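Local coordinates for protein acetohydroxyacid synthase small subunit Related (Bacteroides thetaiotaomicron, PDB 2F06) that is of unknown function but binds histidine in the crystal through its paired ACT domains, consistent with a regulatory amino-acid sensor related to acetohydroxyacid synthase small subunits, at residues K7-L20 / N42-D56. Numbering follows the deposited sequence. Where two conformers were deposited one is given.
Sequences KQLSIFLENKSGRL and NADFGILRGIVSDPD
L9, I11 and L13 pair with G50, L48 and G46 as antiparallel hydrogen-bonded pairs, joining the first and third strands of a ferredoxin-like ACT domain (βαββαβ). On the helix-covered face I11 and L48 run alongside each other in the same direction, with I11 CD1 4.1 Å from L48 CD2. L48, its CG swung opposite the backbone N (chi1 -177°), also brings CD2 to within 3.9 Å of L20 CD1, at the start of helix 19-29. Across the other face F12 meets I47 with its ring edge, F12 CD1 to I47 CD1 3.8 Å; F12 of a second subunit meets the F12 ring here. Beside them, water 2 joins S10 OG to R49 NE, while R49 NH2 pairs with E41 of a third subunit. K16 reaches back to the 42-45 turn, its NZ donating to N42 O at 2.8 Å and bridging to E101 of that third subunit. A methionine in place of K16 would probably leave both N42 O and that glutamate without this partner. At the far end K7 CB rests against P55 CG, and K7 NZ forms a salt bridge to the syn lone pair of D56 OD1, K7 NZ to D56 OD1 2.9 Å.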
ATOM      1  N   LYS A   7     -21.799   2.074   0.301  1.00 22.01           N
ATOM      2  CA  LYS A   7     -20.833   3.078   0.674  1.00 22.35           C
ATOM      3  C   LYS A   7     -19.830   2.430   1.628  1.00 23.07           C
ATOM      4  O   LYS A   7     -20.196   1.853   2.671  1.00 22.84           O
ATOM      5  CB  LYS A   7     -21.543   4.274   1.321  1.00 22.52           C
ATOM      6  CG  LYS A   7     -22.459   5.062   0.346  1.00 19.94           C
ATOM      7  CD  LYS A   7     -23.160   6.207   1.095  1.00 25.19           C
ATOM      8  CE  LYS A   7     -23.049   7.529   0.315  1.00 31.08           C
ATOM      9  NZ  LYS A   7     -24.212   8.400   0.580  1.00 31.61           N
ATOM     10  N   GLN A   8     -18.564   2.477   1.226  1.00 21.27           N
ATOM     11  CA  GLN A   8     -17.491   2.108   2.099  1.00 20.91           C
ATOM     12  C   GLN A   8     -16.783   3.359   2.610  1.00 20.55           C
ATOM     13  O   GLN A   8     -16.462   4.269   1.851  1.00 21.83           O
ATOM     14  CB  GLN A   8     -16.523   1.236   1.347  1.00 18.17           C
ATOM     15  CG  GLN A   8     -15.285   0.866   2.124  1.00 21.14           C
ATOM     16  CD  GLN A   8     -14.218   0.314   1.193  1.00 22.27           C
ATOM     17  OE1 GLN A   8     -13.465   1.071   0.569  1.00 24.39           O
ATOM     18  NE2 GLN A   8     -14.164  -0.991   1.083  1.00 14.90           N
ATOM     19  N   LEU A   9     -16.525   3.427   3.895  1.00 20.37           N
ATOM     20  CA  LEU A   9     -15.686   4.514   4.398  1.00 20.82           C
ATOM     21  C   LEU A   9     -14.209   4.150   4.256  1.00 20.12           C
ATOM     22  O   LEU A   9     -13.766   3.040   4.589  1.00 18.09           O
ATOM     23  CB  LEU A   9     -15.967   4.816   5.872  1.00 20.79           C
ATOM     24  CG  LEU A   9     -17.365   5.275   6.306  1.00 23.71           C
ATOM     25  CD1 LEU A   9     -17.316   5.826   7.697  1.00 25.10           C
ATOM     26  CD2 LEU A   9     -17.892   6.342   5.445  1.00 26.75           C
ATOM     27  N   SER A  10     -13.448   5.114   3.769  1.00 19.80           N
ATOM     28  CA  SER A  10     -12.010   5.057   3.835  1.00 20.62           C
ATOM     29  C   SER A  10     -11.515   6.149   4.740  1.00 21.57           C
ATOM     30  O   SER A  10     -11.655   7.318   4.398  1.00 21.96           O
ATOM     31  CB  SER A  10     -11.404   5.219   2.434  1.00 19.75           C
ATOM     32  OG  SER A  10     -11.609   3.983   1.758  1.00 22.44           O
ATOM     33  N   ILE A  11     -10.849   5.750   5.820  1.00 23.01           N
ATOM     34  CA  ILE A  11     -10.436   6.650   6.830  1.00 24.56           C
ATOM     35  C   ILE A  11      -8.895   6.667   7.005  1.00 26.53           C
ATOM     36  O   ILE A  11      -8.268   5.602   7.282  1.00 26.62           O
ATOM     37  CB  ILE A  11     -11.139   6.335   8.171  1.00 23.18           C
ATOM     38  CG1 ILE A  11     -12.647   6.196   8.020  1.00 22.44           C
ATOM     39  CG2 ILE A  11     -10.830   7.429   9.212  1.00 24.32           C
ATOM     40  CD1 ILE A  11     -13.250   5.202   8.990  1.00 20.17           C
ATOM     41  N   PHE A  12      -8.319   7.871   6.867  1.00 26.99           N
ATOM     42  CA  PHE A  12      -6.863   8.088   6.950  1.00 30.38           C
ATOM     43  C   PHE A  12      -6.451   8.098   8.427  1.00 31.50           C
ATOM     44  O   PHE A  12      -6.932   8.908   9.193  1.00 31.99           O
ATOM     45  CB  PHE A  12      -6.473   9.367   6.225  1.00 30.04           C
ATOM     46  CG  PHE A  12      -4.971   9.744   6.315  1.00 31.83           C
ATOM     47  CD1 PHE A  12      -3.977   8.937   5.707  1.00 33.89           C
ATOM     48  CD2 PHE A  12      -4.579  10.936   6.972  1.00 28.92           C
ATOM     49  CE1 PHE A  12      -2.609   9.316   5.749  1.00 32.38           C
ATOM     50  CE2 PHE A  12      -3.250  11.333   7.041  1.00 28.28           C
ATOM     51  CZ  PHE A  12      -2.247  10.507   6.422  1.00 35.47           C
ATOM     52  N   LEU A  13      -5.651   7.109   8.833  1.00 33.78           N
ATOM     53  CA  LEU A  13      -5.255   6.944  10.241  1.00 34.07           C
ATOM     54  C   LEU A  13      -3.819   7.432  10.229  1.00 36.05           C
ATOM     55  O   LEU A  13      -2.911   6.758   9.667  1.00 36.23           O
ATOM     56  CB  LEU A  13      -5.274   5.458  10.683  1.00 33.30           C
ATOM     57  CG  LEU A  13      -6.418   4.466  10.408  1.00 35.26           C
ATOM     58  CD1 LEU A  13      -5.987   2.941  10.514  1.00 33.78           C
ATOM     59  CD2 LEU A  13      -7.673   4.775  11.201  1.00 34.36           C
ATOM     60  N   GLU A  14      -3.598   8.596  10.800  1.00 37.26           N
ATOM     61  CA  GLU A  14      -2.259   9.133  10.920  1.00 39.79           C
ATOM     62  C   GLU A  14      -1.463   8.466  12.069  1.00 40.09           C
ATOM     63  O   GLU A  14      -1.964   7.551  12.692  1.00 40.03           O
ATOM     64  CB  GLU A  14      -2.361  10.634  11.082  1.00 40.27           C
ATOM     65  CG  GLU A  14      -3.171  11.074  12.222  1.00 44.04           C
ATOM     66  CD  GLU A  14      -2.509  12.241  12.911  1.00 50.83           C
ATOM     67  OE1 GLU A  14      -1.359  12.060  13.382  1.00 53.51           O
ATOM     68  OE2 GLU A  14      -3.133  13.335  13.011  1.00 55.14           O
ATOM     69  N   ASN A  15      -0.218   8.850  12.332  1.00 42.04           N
ATOM     70  CA  ASN A  15       0.422   8.365  13.607  1.00 43.81           C
ATOM     71  C   ASN A  15       0.620   6.790  13.531  1.00 44.89           C
ATOM     72  O   ASN A  15       1.276   6.341  12.590  1.00 44.81           O
ATOM     73  CB  ASN A  15      -0.396   8.993  14.785  1.00 42.76           C
ATOM     74  CG  ASN A  15      -0.346   8.235  16.096  1.00 41.18           C
ATOM     75  OD1 ASN A  15      -1.388   7.858  16.628  1.00 30.99           O
ATOM     76  ND2 ASN A  15       0.850   8.068  16.657  1.00 40.54           N
ATOM     77  N   LYS A  16       0.075   5.969  14.451  1.00 45.75           N
ATOM     78  CA  LYS A  16       0.018   4.443  14.337  1.00 45.11           C
ATOM     79  C   LYS A  16      -0.549   3.736  15.604  1.00 45.76           C
ATOM     80  O   LYS A  16      -0.584   2.498  15.638  1.00 46.40           O
ATOM     81  CB  LYS A  16       1.400   3.813  14.049  1.00 45.03           C
ATOM     82  CG  LYS A  16       1.765   3.520  12.570  1.00 43.50           C
ATOM     83  CD  LYS A  16       1.453   2.069  12.093  1.00 44.81           C
ATOM     84  CE  LYS A  16       1.209   2.028  10.544  1.00 42.95           C
ATOM     85  NZ  LYS A  16       1.074   0.675   9.904  1.00 38.35           N
ATOM     86  N   SER A  17      -1.039   4.513  16.594  1.00 45.26           N
ATOM     87  CA  SER A  17      -0.653   4.261  18.018  1.00 44.03           C
ATOM     88  C   SER A  17      -1.559   4.415  19.297  1.00 43.28           C
ATOM     89  O   SER A  17      -0.983   4.333  20.391  1.00 44.58           O
ATOM     90  CB  SER A  17       0.680   4.998  18.303  1.00 44.08           C
ATOM     91  OG  SER A  17       0.447   6.355  18.658  1.00 42.13           O
ATOM     92  N   GLY A  18      -2.839   4.804  19.267  1.00 41.10           N
ATOM     93  CA  GLY A  18      -3.285   5.967  18.571  1.00 38.12           C
ATOM     94  C   GLY A  18      -4.707   6.107  18.088  1.00 35.07           C
ATOM     95  O   GLY A  18      -5.701   5.947  18.817  1.00 35.02           O
ATOM     96  N   ARG A  19      -4.729   6.456  16.823  1.00 31.28           N
ATOM     97  CA  ARG A  19      -5.845   7.017  16.133  1.00 28.99           C
ATOM     98  C   ARG A  19      -6.861   5.992  15.776  1.00 26.87           C
ATOM     99  O   ARG A  19      -8.023   6.335  15.657  1.00 24.15           O
ATOM    100  CB  ARG A  19      -5.345   7.768  14.873  1.00 28.44           C
ATOM    101  CG  ARG A  19      -4.497   9.020  15.262  1.00 30.61           C
ATOM    102  CD  ARG A  19      -5.349  10.258  15.438  1.00 29.67           C
ATOM    103  NE  ARG A  19      -4.881  11.020  16.598  1.00 42.46           N
ATOM    104  CZ  ARG A  19      -4.276  12.209  16.559  1.00 42.61           C
ATOM    105  NH1 ARG A  19      -4.064  12.847  15.415  1.00 46.54           N
ATOM    106  NH2 ARG A  19      -3.885  12.767  17.670  1.00 43.57           N
ATOM    107  N   LEU A  20      -6.438   4.736  15.602  1.00 24.26           N
ATOM    108  CA  LEU A  20      -7.422   3.697  15.268  1.00 24.09           C
ATOM    109  C   LEU A  20      -8.427   3.493  16.452  1.00 23.57           C
ATOM    110  O   LEU A  20      -9.646   3.291  16.241  1.00 22.19           O
ATOM    111  CB  LEU A  20      -6.734   2.388  14.853  1.00 23.97           C
ATOM    112  CG  LEU A  20      -7.693   1.193  14.773  1.00 25.25           C
ATOM    113  CD1 LEU A  20      -8.758   1.214  13.573  1.00 17.77           C
ATOM    114  CD2 LEU A  20      -6.811  -0.076  14.843  1.00 22.14           C
ATOM    115  N   ASN A  42       0.557   1.166   5.383  1.00 22.80           N
ATOM    116  CA  ASN A  42       1.940   1.231   5.018  1.00 21.46           C
ATOM    117  C   ASN A  42       2.742   1.390   6.328  1.00 22.63           C
ATOM    118  O   ASN A  42       2.161   1.376   7.434  1.00 22.38           O
ATOM    119  CB  ASN A  42       2.148   2.360   4.005  1.00 21.61           C
ATOM    120  CG  ASN A  42       1.841   3.743   4.599  1.00 23.96           C
ATOM    121  OD1 ASN A  42       2.374   4.117   5.685  1.00 20.88           O
ATOM    122  ND2 ASN A  42       0.945   4.508   3.911  1.00 26.72           N
ATOM    123  N   ALA A  43       4.056   1.558   6.200  1.00 22.07           N
ATOM    124  CA  ALA A  43       4.959   1.690   7.345  1.00 22.08           C
ATOM    125  C   ALA A  43       4.575   2.873   8.277  1.00 21.55           C
ATOM    126  O   ALA A  43       4.937   2.888   9.428  1.00 20.83           O
ATOM    127  CB  ALA A  43       6.380   1.838   6.877  1.00 18.67           C
ATOM    128  N   ASP A  44       3.875   3.868   7.787  1.00 22.66           N
ATOM    129  CA  ASP A  44       3.712   5.017   8.676  1.00 23.69           C
ATOM    130  C   ASP A  44       2.268   5.101   9.119  1.00 24.59           C
ATOM    131  O   ASP A  44       1.980   5.454  10.283  1.00 24.02           O
ATOM    132  CB  ASP A  44       4.153   6.382   8.103  1.00 21.85           C
ATOM    133  CG  ASP A  44       5.506   6.368   7.461  1.00 24.37           C
ATOM    134  OD1 ASP A  44       6.480   5.794   8.006  1.00 21.39           O
ATOM    135  OD2 ASP A  44       5.621   7.025   6.402  1.00 27.26           O
ATOM    136  N   PHE A  45       1.327   4.823   8.208  1.00 25.46           N
ATOM    137  CA  PHE A  45      -0.077   5.120   8.426  0.50 25.04           C
ATOM    138  C   PHE A  45      -0.900   3.968   7.912  1.00 27.29           C
ATOM    139  O   PHE A  45      -0.385   3.160   7.129  1.00 27.26           O
ATOM    140  CB  PHE A  45      -0.464   6.422   7.682  0.50 23.83           C
ATOM    141  CG  PHE A  45       0.440   7.610   8.001  0.50 20.86           C
ATOM    142  CD1 PHE A  45       0.195   8.406   9.085  0.50 18.49           C
ATOM    143  CD2 PHE A  45       1.536   7.902   7.214  0.50 17.02           C
ATOM    144  CE1 PHE A  45       1.023   9.479   9.362  0.50 16.42           C
ATOM    145  CE2 PHE A  45       2.332   8.961   7.463  0.50 17.70           C
ATOM    146  CZ  PHE A  45       2.096   9.748   8.560  0.50 16.16           C
ATOM    147  N   GLY A  46      -2.178   3.963   8.286  1.00 28.54           N
ATOM    148  CA  GLY A  46      -3.116   3.065   7.646  1.00 30.78           C
ATOM    149  C   GLY A  46      -4.274   3.735   6.993  1.00 30.25           C
ATOM    150  O   GLY A  46      -4.565   4.901   7.237  1.00 32.13           O
ATOM    151  N   ILE A  47      -4.922   2.995   6.137  1.00 29.74           N
ATOM    152  CA  ILE A  47      -6.228   3.406   5.798  1.00 31.99           C
ATOM    153  C   ILE A  47      -7.239   2.342   6.246  1.00 31.05           C
ATOM    154  O   ILE A  47      -7.210   1.174   5.736  1.00 32.60           O
ATOM    155  CB  ILE A  47      -6.390   3.704   4.297  1.00 33.35           C
ATOM    156  CG1 ILE A  47      -6.009   5.181   3.990  1.00 36.18           C
ATOM    157  CG2 ILE A  47      -7.856   3.693   3.954  1.00 32.46           C
ATOM    158  CD1 ILE A  47      -4.560   5.564   4.139  1.00 38.39           C
ATOM    159  N   LEU A  48      -8.130   2.763   7.140  1.00 28.06           N
ATOM    160  CA  LEU A  48      -9.222   1.914   7.510  1.00 27.26           C
ATOM    161  C   LEU A  48     -10.305   1.952   6.443  1.00 25.79           C
ATOM    162  O   LEU A  48     -10.985   2.963   6.270  1.00 26.41           O
ATOM    163  CB  LEU A  48      -9.798   2.279   8.870  1.00 26.63           C
ATOM    164  CG  LEU A  48     -10.940   1.414   9.455  1.00 27.79           C
ATOM    165  CD1 LEU A  48     -10.455  -0.042   9.661  1.00 27.83           C
ATOM    166  CD2 LEU A  48     -11.381   2.000  10.825  1.00 26.84           C
ATOM    167  N   ARG A  49     -10.488   0.823   5.798  1.00 22.50           N
ATOM    168  CA  ARG A  49     -11.632   0.605   4.950  1.00 22.38           C
ATOM    169  C   ARG A  49     -12.723  -0.088   5.746  1.00 23.32           C
ATOM    170  O   ARG A  49     -12.459  -1.081   6.431  1.00 23.54           O
ATOM    171  CB  ARG A  49     -11.201  -0.290   3.843  1.00 22.00           C
ATOM    172  CG  ARG A  49     -10.454   0.418   2.843  1.00 20.10           C
ATOM    173  CD  ARG A  49      -9.978  -0.621   1.722  1.00 24.48           C
ATOM    174  NE  ARG A  49      -9.225   0.183   0.749  1.00 22.09           N
ATOM    175  CZ  ARG A  49      -8.253  -0.290  -0.006  1.00 22.13           C
ATOM    176  NH1 ARG A  49      -7.914  -1.615   0.033  1.00 22.55           N
ATOM    177  NH2 ARG A  49      -7.663   0.571  -0.811  1.00 17.97           N
ATOM    178  N   GLY A  50     -13.942   0.410   5.643  1.00 22.18           N
ATOM    179  CA  GLY A  50     -14.919   0.120   6.651  1.00 24.32           C
ATOM    180  C   GLY A  50     -16.308   0.044   6.050  1.00 23.83           C
ATOM    181  O   GLY A  50     -16.734   0.949   5.345  1.00 24.37           O
ATOM    182  N   ILE A  51     -16.992  -1.051   6.348  1.00 22.49           N
ATOM    183  CA  ILE A  51     -18.455  -1.154   6.173  1.00 22.11           C
ATOM    184  C   ILE A  51     -19.147  -0.940   7.525  1.00 21.46           C
ATOM    185  O   ILE A  51     -18.907  -1.697   8.463  1.00 21.73           O
ATOM    186  CB  ILE A  51     -18.885  -2.498   5.498  1.00 20.54           C
ATOM    187  CG1 ILE A  51     -18.156  -2.657   4.164  1.00 21.75           C
ATOM    188  CG2 ILE A  51     -20.420  -2.529   5.338  1.00 21.91           C
ATOM    189  CD1 ILE A  51     -18.716  -1.867   2.996  1.00 22.73           C
ATOM    190  N   VAL A  52     -19.964   0.116   7.645  1.00 21.24           N
ATOM    191  CA  VAL A  52     -20.640   0.412   8.906  1.00 22.26           C
ATOM    192  C   VAL A  52     -22.198   0.363   8.762  1.00 23.17           C
ATOM    193  O   VAL A  52     -22.705   0.291   7.627  1.00 21.53           O
ATOM    194  CB  VAL A  52     -20.197   1.787   9.479  1.00 22.93           C
ATOM    195  CG1 VAL A  52     -18.634   1.796   9.685  1.00 23.57           C
ATOM    196  CG2 VAL A  52     -20.657   2.961   8.566  1.00 21.78           C
ATOM    197  N   SER A  53     -22.916   0.443   9.891  1.00 22.51           N
ATOM    198  CA  SER A  53     -24.405   0.338   9.893  1.00 23.50           C
ATOM    199  C   SER A  53     -25.156   1.573   9.346  1.00 23.76           C
ATOM    200  O   SER A  53     -26.294   1.456   8.857  1.00 24.09           O
ATOM    201  CB  SER A  53     -24.927  -0.010  11.284  1.00 23.68           C
ATOM    202  OG  SER A  53     -24.478   0.945  12.220  1.00 24.00           O
ATOM    203  N   ASP A  54     -24.513   2.738   9.433  1.00 23.37           N
ATOM    204  CA  ASP A  54     -25.055   3.995   8.935  1.00 23.53           C
ATOM    205  C   ASP A  54     -23.900   4.851   8.363  1.00 23.19           C
ATOM    206  O   ASP A  54     -23.299   5.655   9.092  1.00 23.21           O
ATOM    207  CB  ASP A  54     -25.857   4.706  10.065  1.00 22.43           C
ATOM    208  CG  ASP A  54     -26.546   5.982   9.611  1.00 23.54           C
ATOM    209  OD1 ASP A  54     -26.193   6.539   8.549  1.00 23.80           O
ATOM    210  OD2 ASP A  54     -27.441   6.464  10.376  1.00 28.07           O
ATOM    211  N   PRO A  55     -23.550   4.649   7.070  1.00 22.73           N
ATOM    212  CA  PRO A  55     -22.360   5.368   6.554  1.00 22.87           C
ATOM    213  C   PRO A  55     -22.426   6.913   6.567  1.00 22.70           C
ATOM    214  O   PRO A  55     -21.415   7.549   6.842  1.00 21.68           O
ATOM    215  CB  PRO A  55     -22.142   4.794   5.136  1.00 22.88           C
ATOM    216  CG  PRO A  55     -23.380   4.158   4.752  1.00 22.35           C
ATOM    217  CD  PRO A  55     -24.135   3.758   6.062  1.00 23.30           C
ATOM    218  N   ASP A  56     -23.601   7.495   6.360  1.00 22.62           N
ATOM    219  CA  ASP A  56     -23.754   8.957   6.334  1.00 23.23           C
ATOM    220  C   ASP A  56     -23.575   9.582   7.732  1.00 22.08           C
ATOM    221  O   ASP A  56     -22.897  10.607   7.873  1.00 20.91           O
ATOM    222  CB  ASP A  56     -25.090   9.380   5.712  1.00 23.72           C
ATOM    223  CG  ASP A  56     -25.228   8.942   4.241  1.00 28.25           C
ATOM    224  OD1 ASP A  56     -24.212   8.787   3.483  1.00 29.00           O
ATOM    225  OD2 ASP A  56     -26.398   8.757   3.839  1.00 32.83           O
TER
HETATM  226  O   HOH W   1     -20.810   1.554   5.262  1.00 12.95           O
HETATM  227  O   HOH W   2      -9.826   2.928   0.109  1.00 10.72           O